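Local coordinates for diaminopropionate ammonia-lyase (Escherichia coli, PDB 4D9I), which uses pyridoxal 5'-phosphate to break down both the L and D isomers of 2,3-diaminopropionate to pyruvate and ammonia by alpha,beta-elimination, at residues Ile8-Asn13 and Gln308-Gln313; Arg33-Lys38 and Leu100-Leu105; Val64-Lys69 and Pro332-Gly337. One frame throughout, in Å; residues are numbered along the deposited sequence.

Interaction 1: Ile8-Asn13 and Gln308-Gln313; sequences IDIADN and QFISCQ
D9 and A11 pair with S311 and F309 as two strands run antiparallel, their axes 4.7 Å apart at closest and their directions 158° apart. Both pairs are of the hydrogen-bonded kind: D9 N reaches S311 O at 2.9 Å, and A11 N reaches F309 O at 2.8 Å in a nearly straight bond, each with its return bond. Strand 8-12 thereby becomes an outermost strand, within this chain, of the mixed sheet of this fold type II enzyme, added antiparallel to a run of parallel strands that continues from 308-312 to 254-260.

I8, I10 and I310 share one face. I10 CG1 lies 3.8 Å from I310 CG1, the two side chains running side by side, while I8 meets I310 through CG2. Helices 338-352 and 356-363 pack on this side. At its end, Q308 and D12 also lie side by side, their amide and carboxylate planes only 12° apart. With CG beside the backbone N (chi1 -81°), the extended chain of Q308 runs alongside D12 and brings NE2 to its carboxylate, in a nearly straight bond of 2.9 Å from Q308 NE2 to D12 OD1, which lies in the amide plane. The other face carries D9, A11, F309 and S311, with helix 265-272 over it. There N13 CB comes within 3.6 Å of F309 CE1, and a water donates to both D9 OD2 and S311 OG. S311 OG also hydrogen-bonds D264 OD2.

The Q308 amide is thoroughly used: its NE2 also bonds K362 O, and its OE1 pairs with H254 NE2. Since D12 OD2 forms a salt bridge with K362, the carboxylate is probably kept charged, and strand and helix 356-363 are joined by polar bonds as well as by the isoleucine packing.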
loop_
_atom_site.group_PDB
_atom_site.type_symbol
_atom_site.label_atom_id
_atom_site.label_comp_id
_atom_site.label_asym_id
_atom_site.label_seq_id
_atom_site.Cartn_x
_atom_site.Cartn_y
_atom_site.Cartn_z
ATOM N N ILE B 8 -15.328 17.430 -4.261
ATOM C CA ILE B 8 -14.212 18.386 -4.198
ATOM C C ILE B 8 -14.707 19.765 -4.619
ATOM O O ILE B 8 -14.732 20.083 -5.816
ATOM C CB ILE B 8 -13.043 18.043 -5.148
ATOM C CG1 ILE B 8 -12.549 16.611 -4.982
ATOM C CG2 ILE B 8 -11.882 19.013 -4.924
ATOM C CD1 ILE B 8 -11.892 16.097 -6.250
ATOM N N ASP B 9 -15.109 20.579 -3.655
ATOM C CA ASP B 9 -15.556 21.927 -3.967
ATOM C C ASP B 9 -14.358 22.859 -3.950
ATOM O O ASP B 9 -13.610 22.889 -2.967
ATOM C CB ASP B 9 -16.616 22.389 -2.961
ATOM C CG ASP B 9 -17.935 21.633 -3.113
ATOM O OD1 ASP B 9 -18.251 21.187 -4.223
ATOM O OD2 ASP B 9 -18.668 21.498 -2.113
ATOM N N ILE B 10 -14.176 23.585 -5.053
ATOM C CA ILE B 10 -13.077 24.538 -5.209
ATOM C C ILE B 10 -13.633 25.939 -5.271
ATOM O O ILE B 10 -14.500 26.227 -6.110
ATOM C CB ILE B 10 -12.272 24.300 -6.508
ATOM C CG1 ILE B 10 -11.739 22.869 -6.569
ATOM C CG2 ILE B 10 -11.133 25.312 -6.612
ATOM C CD1 ILE B 10 -11.531 22.347 -7.981
ATOM N N ALA B 11 -13.144 26.811 -4.388
ATOM C CA ALA B 11 -13.528 28.215 -4.414
ATOM C C ALA B 11 -12.286 29.071 -4.596
ATOM O O ALA B 11 -11.332 28.966 -3.814
ATOM C CB ALA B 11 -14.263 28.598 -3.139
ATOM N N ASP B 12 -12.303 29.881 -5.656
ATOM C CA ASP B 12 -11.295 30.927 -5.877
ATOM C C ASP B 12 -11.328 31.932 -4.743
ATOM O O ASP B 12 -12.404 32.377 -4.360
ATOM C CB ASP B 12 -11.590 31.700 -7.163
ATOM C CG ASP B 12 -11.360 30.886 -8.399
ATOM O OD1 ASP B 12 -10.459 30.029 -8.428
ATOM O OD2 ASP B 12 -12.100 31.104 -9.364
ATOM N N ASN B 13 -10.160 32.302 -4.225
ATOM C CA ASN B 13 -10.079 33.307 -3.151
ATOM C C ASN B 13 -10.336 34.706 -3.700
ATOM O O ASN B 13 -9.439 35.338 -4.252
ATOM C CB ASN B 13 -8.727 33.226 -2.417
ATOM C CG ASN B 13 -8.566 34.283 -1.310
ATOM O OD1 ASN B 13 -7.445 34.510 -0.831
ATOM N ND2 ASN B 13 -9.667 34.899 -0.882
ATOM N N GLN B 308 -6.783 29.376 -3.806
ATOM C CA GLN B 308 -8.044 28.666 -3.760
ATOM C C GLN B 308 -8.255 27.937 -2.443
ATOM O O GLN B 308 -7.306 27.556 -1.766
ATOM C CB GLN B 308 -8.114 27.655 -4.910
ATOM C CG GLN B 308 -8.518 28.273 -6.238
ATOM C CD GLN B 308 -8.221 27.369 -7.419
ATOM O OE1 GLN B 308 -7.470 26.396 -7.300
ATOM N NE2 GLN B 308 -8.798 27.686 -8.564
ATOM N N PHE B 309 -9.518 27.746 -2.096
ATOM C CA PHE B 309 -9.891 26.926 -0.956
ATOM C C PHE B 309 -10.652 25.712 -1.466
ATOM O O PHE B 309 -11.478 25.844 -2.361
ATOM C CB PHE B 309 -10.781 27.727 -0.018
ATOM C CG PHE B 309 -10.210 29.061 0.361
ATOM C CD1 PHE B 309 -10.796 30.233 -0.095
ATOM C CD2 PHE B 309 -9.082 29.144 1.168
ATOM C CE1 PHE B 309 -10.277 31.476 0.257
ATOM C CE2 PHE B 309 -8.556 30.384 1.518
ATOM C CZ PHE B 309 -9.150 31.542 1.060
ATOM N N ILE B 310 -10.365 24.543 -0.896
ATOM C CA ILE B 310 -11.098 23.316 -1.213
ATOM C C ILE B 310 -11.792 22.756 0.030
ATOM O O ILE B 310 -11.187 22.653 1.101
ATOM C CB ILE B 310 -10.188 22.227 -1.834
ATOM C CG1 ILE B 310 -9.833 22.595 -3.280
ATOM C CG2 ILE B 310 -10.872 20.854 -1.802
ATOM C CD1 ILE B 310 -8.898 21.633 -3.987
ATOM N N SER B 311 -13.071 22.434 -0.131
ATOM C CA SER B 311 -13.841 21.681 0.847
ATOM C C SER B 311 -14.102 20.301 0.272
ATOM O O SER B 311 -14.742 20.168 -0.773
ATOM C CB SER B 311 -15.169 22.371 1.138
ATOM O OG SER B 311 -15.971 21.584 2.000
ATOM N N CYS B 312 -13.623 19.271 0.952
ATOM C CA CYS B 312 -13.731 17.931 0.400
ATOM C C CYS B 312 -14.315 16.867 1.333
ATOM O O CYS B 312 -14.306 17.000 2.563
ATOM C CB CYS B 312 -12.396 17.478 -0.199
ATOM S SG CYS B 312 -11.143 17.114 1.031
ATOM N N GLN B 313 -14.846 15.827 0.703
ATOM C CA GLN B 313 -15.318 14.619 1.350
ATOM C C GLN B 313 -14.212 13.997 2.214
ATOM O O GLN B 313 -13.045 13.997 1.810
ATOM C CB GLN B 313 -15.693 13.631 0.237
ATOM C CG GLN B 313 -16.571 12.504 0.696
ATOM C CD GLN B 313 -17.369 11.903 -0.437
ATOM O OE1 GLN B 313 -17.421 12.433 -1.546
ATOM N NE2 GLN B 313 -18.013 10.807 -0.148
HETATM O O HOH W 1 -18.426 22.240 0.995
#

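Interaction 2: Arg33-Lys38 and Leu100-Leu105; sequences RQFHQK and LSFEHL
F35 and F102 form the tight half of this contact, where helix 26-36 and the residues after it meet the N-capped start of helix 102-106. F35 CZ touches F102 CD2 at 3.8 Å, the ring planes 75° apart in an oblique meeting. Each ring is carried inward with CG anti to its backbone N (chi1 165° in F35, -167° in F102). Y83 adds a third aromatic ring beside F35, while A86 of helix 81-93 and I39 pack on F35 and F102 respectively, so both rings are buried.

The looser half belongs to K38, which is partly exposed and has a long aliphatic chain reaching across to the residues ahead of the second helix. Extended beyond CG, that chain runs past the backbone, with CD 4.0 Å from S101 CA. Its NZ gives a hydrogen bond of 3.1 Å to L100 O, arriving from above the carbonyl plane. CD lies almost as near the same oxygen, so L100 O meets both the charged tip and the methylenes behind it.

S101 is the N-cap: its OG accepts from H104 N at 3.1 Å and so satisfies a backbone N-H of the first helical turn. The next such N-H toward the cap finds its acceptor in a bound water. That water accepts a hydrogen bond from E103 N at 3.0 Å and donates to K38 O at 2.9 Å, bridging the two backbones close to where F102 CB packs against that same carbonyl.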
loop_
_atom_site.group_PDB
_atom_site.type_symbol
_atom_site.label_atom_id
_atom_site.label_comp_id
_atom_site.label_asym_id
_atom_site.label_seq_id
_atom_site.Cartn_x
_atom_site.Cartn_y
_atom_site.Cartn_z
ATOM N N ARG B 33 15.071 27.448 11.989
ATOM C CA ARG B 33 15.858 26.301 11.535
ATOM C C ARG B 33 17.219 26.168 12.234
ATOM O O ARG B 33 17.641 25.059 12.582
ATOM C CB ARG B 33 16.039 26.308 10.014
ATOM C CG ARG B 33 16.718 25.038 9.528
ATOM C CD ARG B 33 16.659 24.891 8.024
ATOM N NE ARG B 33 17.340 23.670 7.626
ATOM C CZ ARG B 33 17.583 23.328 6.373
ATOM N NH1 ARG B 33 17.197 24.118 5.375
ATOM N NH2 ARG B 33 18.220 22.194 6.121
ATOM N N GLN B 34 17.905 27.297 12.402
ATOM C CA GLN B 34 19.139 27.372 13.183
ATOM C C GLN B 34 18.968 26.783 14.584
ATOM O O GLN B 34 19.862 26.084 15.084
ATOM C CB GLN B 34 19.584 28.824 13.318
ATOM C CG GLN B 34 20.141 29.465 12.049
ATOM C CD GLN B 34 20.478 30.942 12.274
ATOM O OE1 GLN B 34 21.411 31.277 13.009
ATOM N NE2 GLN B 34 19.702 31.832 11.651
ATOM N N PHE B 35 17.815 27.072 15.198
ATOM C CA PHE B 35 17.439 26.518 16.496
ATOM C C PHE B 35 17.261 25.007 16.404
ATOM O O PHE B 35 17.872 24.270 17.169
ATOM C CB PHE B 35 16.152 27.180 17.016
ATOM C CG PHE B 35 15.506 26.439 18.150
ATOM C CD1 PHE B 35 15.963 26.598 19.446
ATOM C CD2 PHE B 35 14.434 25.577 17.916
ATOM C CE1 PHE B 35 15.383 25.907 20.492
ATOM C CE2 PHE B 35 13.841 24.886 18.964
ATOM C CZ PHE B 35 14.321 25.054 20.253
ATOM N N HIS B 36 16.429 24.560 15.461
ATOM C CA HIS B 36 16.174 23.121 15.246
ATOM C C HIS B 36 17.394 22.289 14.972
ATOM O O HIS B 36 17.473 21.143 15.409
ATOM C CB HIS B 36 15.151 22.903 14.141
ATOM C CG HIS B 36 13.779 23.421 14.481
ATOM N ND1 HIS B 36 13.078 24.212 13.648
ATOM C CD2 HIS B 36 12.996 23.251 15.616
ATOM C CE1 HIS B 36 11.902 24.516 14.212
ATOM N NE2 HIS B 36 11.855 23.928 15.417
ATOM N N GLN B 37 18.355 22.870 14.260
ATOM C CA GLN B 37 19.636 22.217 13.923
ATOM C C GLN B 37 20.503 21.883 15.171
ATOM O O GLN B 37 21.475 21.113 15.093
ATOM C CB GLN B 37 20.414 23.129 12.962
ATOM C CG GLN B 37 21.892 22.783 12.810
ATOM C CD GLN B 37 22.800 23.994 12.886
ATOM O OE1 GLN B 37 22.860 24.693 13.915
ATOM N NE2 GLN B 37 23.540 24.238 11.803
ATOM N N LYS B 38 20.146 22.461 16.315
ATOM C CA LYS B 38 20.926 22.244 17.541
ATOM C C LYS B 38 20.335 21.134 18.398
ATOM O O LYS B 38 20.873 20.797 19.455
ATOM C CB LYS B 38 21.031 23.541 18.355
ATOM C CG LYS B 38 21.626 24.709 17.591
ATOM C CD LYS B 38 21.543 25.985 18.408
ATOM C CE LYS B 38 22.215 27.138 17.683
ATOM N NZ LYS B 38 21.756 28.447 18.223
ATOM N N LEU B 100 22.478 30.163 22.022
ATOM C CA LEU B 100 22.743 29.022 22.891
ATOM C C LEU B 100 22.323 27.714 22.230
ATOM O O LEU B 100 21.603 27.719 21.233
ATOM C CB LEU B 100 22.081 29.210 24.268
ATOM C CG LEU B 100 20.584 29.534 24.322
ATOM C CD1 LEU B 100 19.721 28.378 23.832
ATOM C CD2 LEU B 100 20.195 29.933 25.739
ATOM N N SER B 101 22.783 26.596 22.781
ATOM C CA SER B 101 22.378 25.279 22.285
ATOM C C SER B 101 21.160 24.773 23.053
ATOM O O SER B 101 20.908 25.198 24.178
ATOM C CB SER B 101 23.534 24.280 22.411
ATOM O OG SER B 101 24.007 24.189 23.750
ATOM N N PHE B 102 20.435 23.847 22.442
ATOM C CA PHE B 102 19.300 23.164 23.057
ATOM C C PHE B 102 19.750 22.382 24.284
ATOM O O PHE B 102 19.022 22.328 25.278
ATOM C CB PHE B 102 18.660 22.220 22.033
ATOM C CG PHE B 102 17.308 21.698 22.434
ATOM C CD1 PHE B 102 17.157 20.380 22.865
ATOM C CD2 PHE B 102 16.179 22.504 22.352
ATOM C CE1 PHE B 102 15.899 19.889 23.217
ATOM C CE2 PHE B 102 14.922 22.017 22.708
ATOM C CZ PHE B 102 14.783 20.705 23.129
ATOM N N GLU B 103 20.952 21.797 24.222
ATOM C CA GLU B 103 21.537 21.090 25.364
ATOM C C GLU B 103 21.859 22.037 26.515
ATOM O O GLU B 103 21.656 21.689 27.678
ATOM C CB GLU B 103 22.783 20.304 24.959
ATOM C CG GLU B 103 23.472 19.600 26.125
ATOM C CD GLU B 103 24.387 18.469 25.695
ATOM O OE1 GLU B 103 24.631 18.302 24.475
ATOM O OE2 GLU B 103 24.872 17.737 26.588
ATOM N N HIS B 104 22.351 23.232 26.198
ATOM C CA HIS B 104 22.515 24.254 27.233
ATOM C C HIS B 104 21.195 24.549 27.886
ATOM O O HIS B 104 21.125 24.717 29.113
ATOM C CB HIS B 104 23.145 25.529 26.686
ATOM C CG HIS B 104 24.638 25.435 26.484
ATOM N ND1 HIS B 104 25.247 25.889 25.372
ATOM C CD2 HIS B 104 25.645 24.907 27.294
ATOM C CE1 HIS B 104 26.574 25.672 25.465
ATOM N NE2 HIS B 104 26.815 25.068 26.641
ATOM N N LEU B 105 20.134 24.603 27.081
ATOM C CA LEU B 105 18.775 24.813 27.596
ATOM C C LEU B 105 18.294 23.648 28.457
ATOM O O LEU B 105 17.731 23.866 29.535
ATOM C CB LEU B 105 17.766 25.064 26.464
ATOM C CG LEU B 105 17.418 26.505 26.090
ATOM C CD1 LEU B 105 16.363 26.541 24.997
ATOM C CD2 LEU B 105 16.946 27.284 27.311
HETATM O O HOH W 2 22.597 21.185 21.728
#

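Interaction 3: Val64-Lys69 and Pro332-Gly337; sequences VKDESK and PRIISG
The D66 carboxylate is the flat group here, and I334 lies over one of its faces, with CG2 3.9 Å from D66 CG and almost equally far from both oxygens. S68 comes from the opposite face, closing an Asx turn at the end of strand 61-66 in the mixed sheet. S68 N reaches D66 OD1 at 3.2 Å from well above the plane. S68 OG gives the same oxygen a shorter bond of 2.7 Å, on the syn side and 28° out of plane.

Across the contact D66 works through water. One water donates to D66 OD2 at 2.9 Å and accepts from I335 N, and a second lies close to both D66 OD1 and I335 O; both sit on the I334 side of the carboxylate plane. With CG anti to its backbone N (chi1 -178°), D66 sends its carboxylate toward the loop. An alanine here would probably leave S68 N and OG without their acceptor and open a gap against I334 CG2.

The loop 332-337, leading into helix 338-352, also nears the dimer interface: I335 packs on N326 of the second subunit. Back at the strand, contact is purely apolar and oblique, I334 CD1 lying 3.6 Å from V64 CB.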
loop_
_atom_site.group_PDB
_atom_site.type_symbol
_atom_site.label_atom_id
_atom_site.label_comp_id
_atom_site.label_asym_id
_atom_site.label_seq_id
_atom_site.Cartn_x
_atom_site.Cartn_y
_atom_site.Cartn_z
ATOM N N VAL B 64 6.508 15.301 -2.262
ATOM C CA VAL B 64 5.856 15.160 -0.950
ATOM C C VAL B 64 6.876 15.335 0.152
ATOM O O VAL B 64 7.811 14.521 0.305
ATOM C CB VAL B 64 5.149 13.797 -0.780
ATOM C CG1 VAL B 64 4.423 13.725 0.581
ATOM C CG2 VAL B 64 4.173 13.558 -1.929
ATOM N N LYS B 65 6.679 16.388 0.934
ATOM C CA LYS B 65 7.436 16.589 2.156
ATOM C C LYS B 65 6.919 15.647 3.237
ATOM O O LYS B 65 5.773 15.800 3.723
ATOM C CB LYS B 65 7.322 18.067 2.577
ATOM C CG LYS B 65 8.281 18.522 3.674
ATOM C CD LYS B 65 9.755 18.334 3.317
ATOM C CE LYS B 65 10.650 19.042 4.343
ATOM N NZ LYS B 65 12.066 18.579 4.280
ATOM N N ASP B 66 7.777 14.696 3.639
ATOM C CA ASP B 66 7.405 13.586 4.509
ATOM C C ASP B 66 7.768 13.839 5.978
ATOM O O ASP B 66 8.874 13.523 6.448
ATOM C CB ASP B 66 8.030 12.271 3.995
ATOM C CG ASP B 66 7.642 11.070 4.829
ATOM O OD1 ASP B 66 6.757 11.198 5.710
ATOM O OD2 ASP B 66 8.204 9.975 4.587
ATOM N N GLU B 67 6.804 14.401 6.699
ATOM C CA GLU B 67 7.031 14.857 8.067
ATOM C C GLU B 67 6.845 13.741 9.079
ATOM O O GLU B 67 6.965 13.966 10.286
ATOM C CB GLU B 67 6.166 16.092 8.386
ATOM C CG GLU B 67 6.681 17.366 7.706
ATOM C CD GLU B 67 8.055 17.784 8.233
ATOM O OE1 GLU B 67 8.297 17.694 9.462
ATOM O OE2 GLU B 67 8.917 18.179 7.413
ATOM N N SER B 68 6.589 12.526 8.589
ATOM C CA SER B 68 6.590 11.363 9.470
ATOM C C SER B 68 7.997 11.101 10.014
ATOM O O SER B 68 8.159 10.416 11.043
ATOM C CB SER B 68 6.054 10.103 8.772
ATOM O OG SER B 68 7.004 9.555 7.870
ATOM N N LYS B 69 9.003 11.655 9.335
ATOM C CA LYS B 69 10.404 11.467 9.755
ATOM C C LYS B 69 10.925 12.528 10.753
ATOM O O LYS B 69 12.103 12.549 11.094
ATOM C CB LYS B 69 11.322 11.406 8.539
ATOM C CG LYS B 69 10.874 10.422 7.458
ATOM C CD LYS B 69 10.772 8.998 7.969
ATOM C CE LYS B 69 10.857 8.035 6.793
ATOM N NZ LYS B 69 10.119 6.793 7.110
ATOM N N PRO B 332 8.808 6.186 -4.528
ATOM C CA PRO B 332 9.010 5.806 -3.113
ATOM C C PRO B 332 7.676 5.772 -2.350
ATOM O O PRO B 332 6.748 6.507 -2.695
ATOM C CB PRO B 332 9.905 6.946 -2.566
ATOM C CG PRO B 332 9.545 8.120 -3.431
ATOM C CD PRO B 332 9.331 7.537 -4.812
ATOM N N ARG B 333 7.603 4.911 -1.330
ATOM C CA ARG B 333 6.417 4.712 -0.503
ATOM C C ARG B 333 6.459 5.657 0.705
ATOM O O ARG B 333 7.527 5.881 1.243
ATOM C CB ARG B 333 6.427 3.265 -0.000
ATOM C CG ARG B 333 5.369 2.927 1.039
ATOM C CD ARG B 333 5.146 1.423 1.055
ATOM N NE ARG B 333 4.512 0.980 2.294
ATOM C CZ ARG B 333 5.192 0.434 3.298
ATOM N NH1 ARG B 333 6.500 0.218 3.161
ATOM N NH2 ARG B 333 4.583 0.023 4.396
ATOM N N ILE B 334 5.300 6.173 1.126
ATOM C CA ILE B 334 5.198 7.147 2.221
ATOM C C ILE B 334 4.056 6.724 3.158
ATOM O O ILE B 334 2.944 6.412 2.708
ATOM C CB ILE B 334 4.945 8.587 1.674
ATOM C CG1 ILE B 334 6.145 9.071 0.824
ATOM C CG2 ILE B 334 4.618 9.546 2.807
ATOM C CD1 ILE B 334 5.900 10.329 0.000
ATOM N N ILE B 335 4.341 6.686 4.461
ATOM C CA ILE B 335 3.342 6.326 5.468
ATOM C C ILE B 335 2.736 7.662 5.908
ATOM O O ILE B 335 3.431 8.507 6.489
ATOM C CB ILE B 335 3.966 5.591 6.680
ATOM C CG1 ILE B 335 4.756 4.331 6.244
ATOM C CG2 ILE B 335 2.902 5.258 7.713
ATOM C CD1 ILE B 335 4.009 3.385 5.330
ATOM N N SER B 336 1.458 7.854 5.591
ATOM C CA SER B 336 0.789 9.136 5.786
ATOM C C SER B 336 -0.563 8.914 6.466
ATOM O O SER B 336 -1.400 8.146 5.962
ATOM C CB SER B 336 0.575 9.819 4.426
ATOM O OG SER B 336 0.178 11.182 4.569
ATOM N N GLY B 337 -0.780 9.631 7.572
ATOM C CA GLY B 337 -2.020 9.526 8.344
ATOM C C GLY B 337 -3.165 10.217 7.634
ATOM O O GLY B 337 -2.966 10.863 6.616
HETATM O O HOH W 3 4.100 11.149 6.138
HETATM O O HOH W 4 6.850 7.451 5.249
#

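How the interactions relate
From the N terminus, strand 8-12 opens the longest loop, closed only when 308-313 pairs with it in interaction 1. Inside that loop lies interaction 2 entire, 33-38 meeting 100-105 on the opposite side of the chain's centre, about 25 Å away between nearest atoms. Interaction 3 crosses both: 64-69 comes before 100-105, yet its partner 332-337 follows 308-313. Interactions 1 and 3 reach the same mixed sheet, at strands 8-12 and 308-312 and at strand 61-66, with nearest atoms about 12 Å apart. Interaction 2 joins two helix ends instead, about 7 Å from interaction 3 at the nearest atoms.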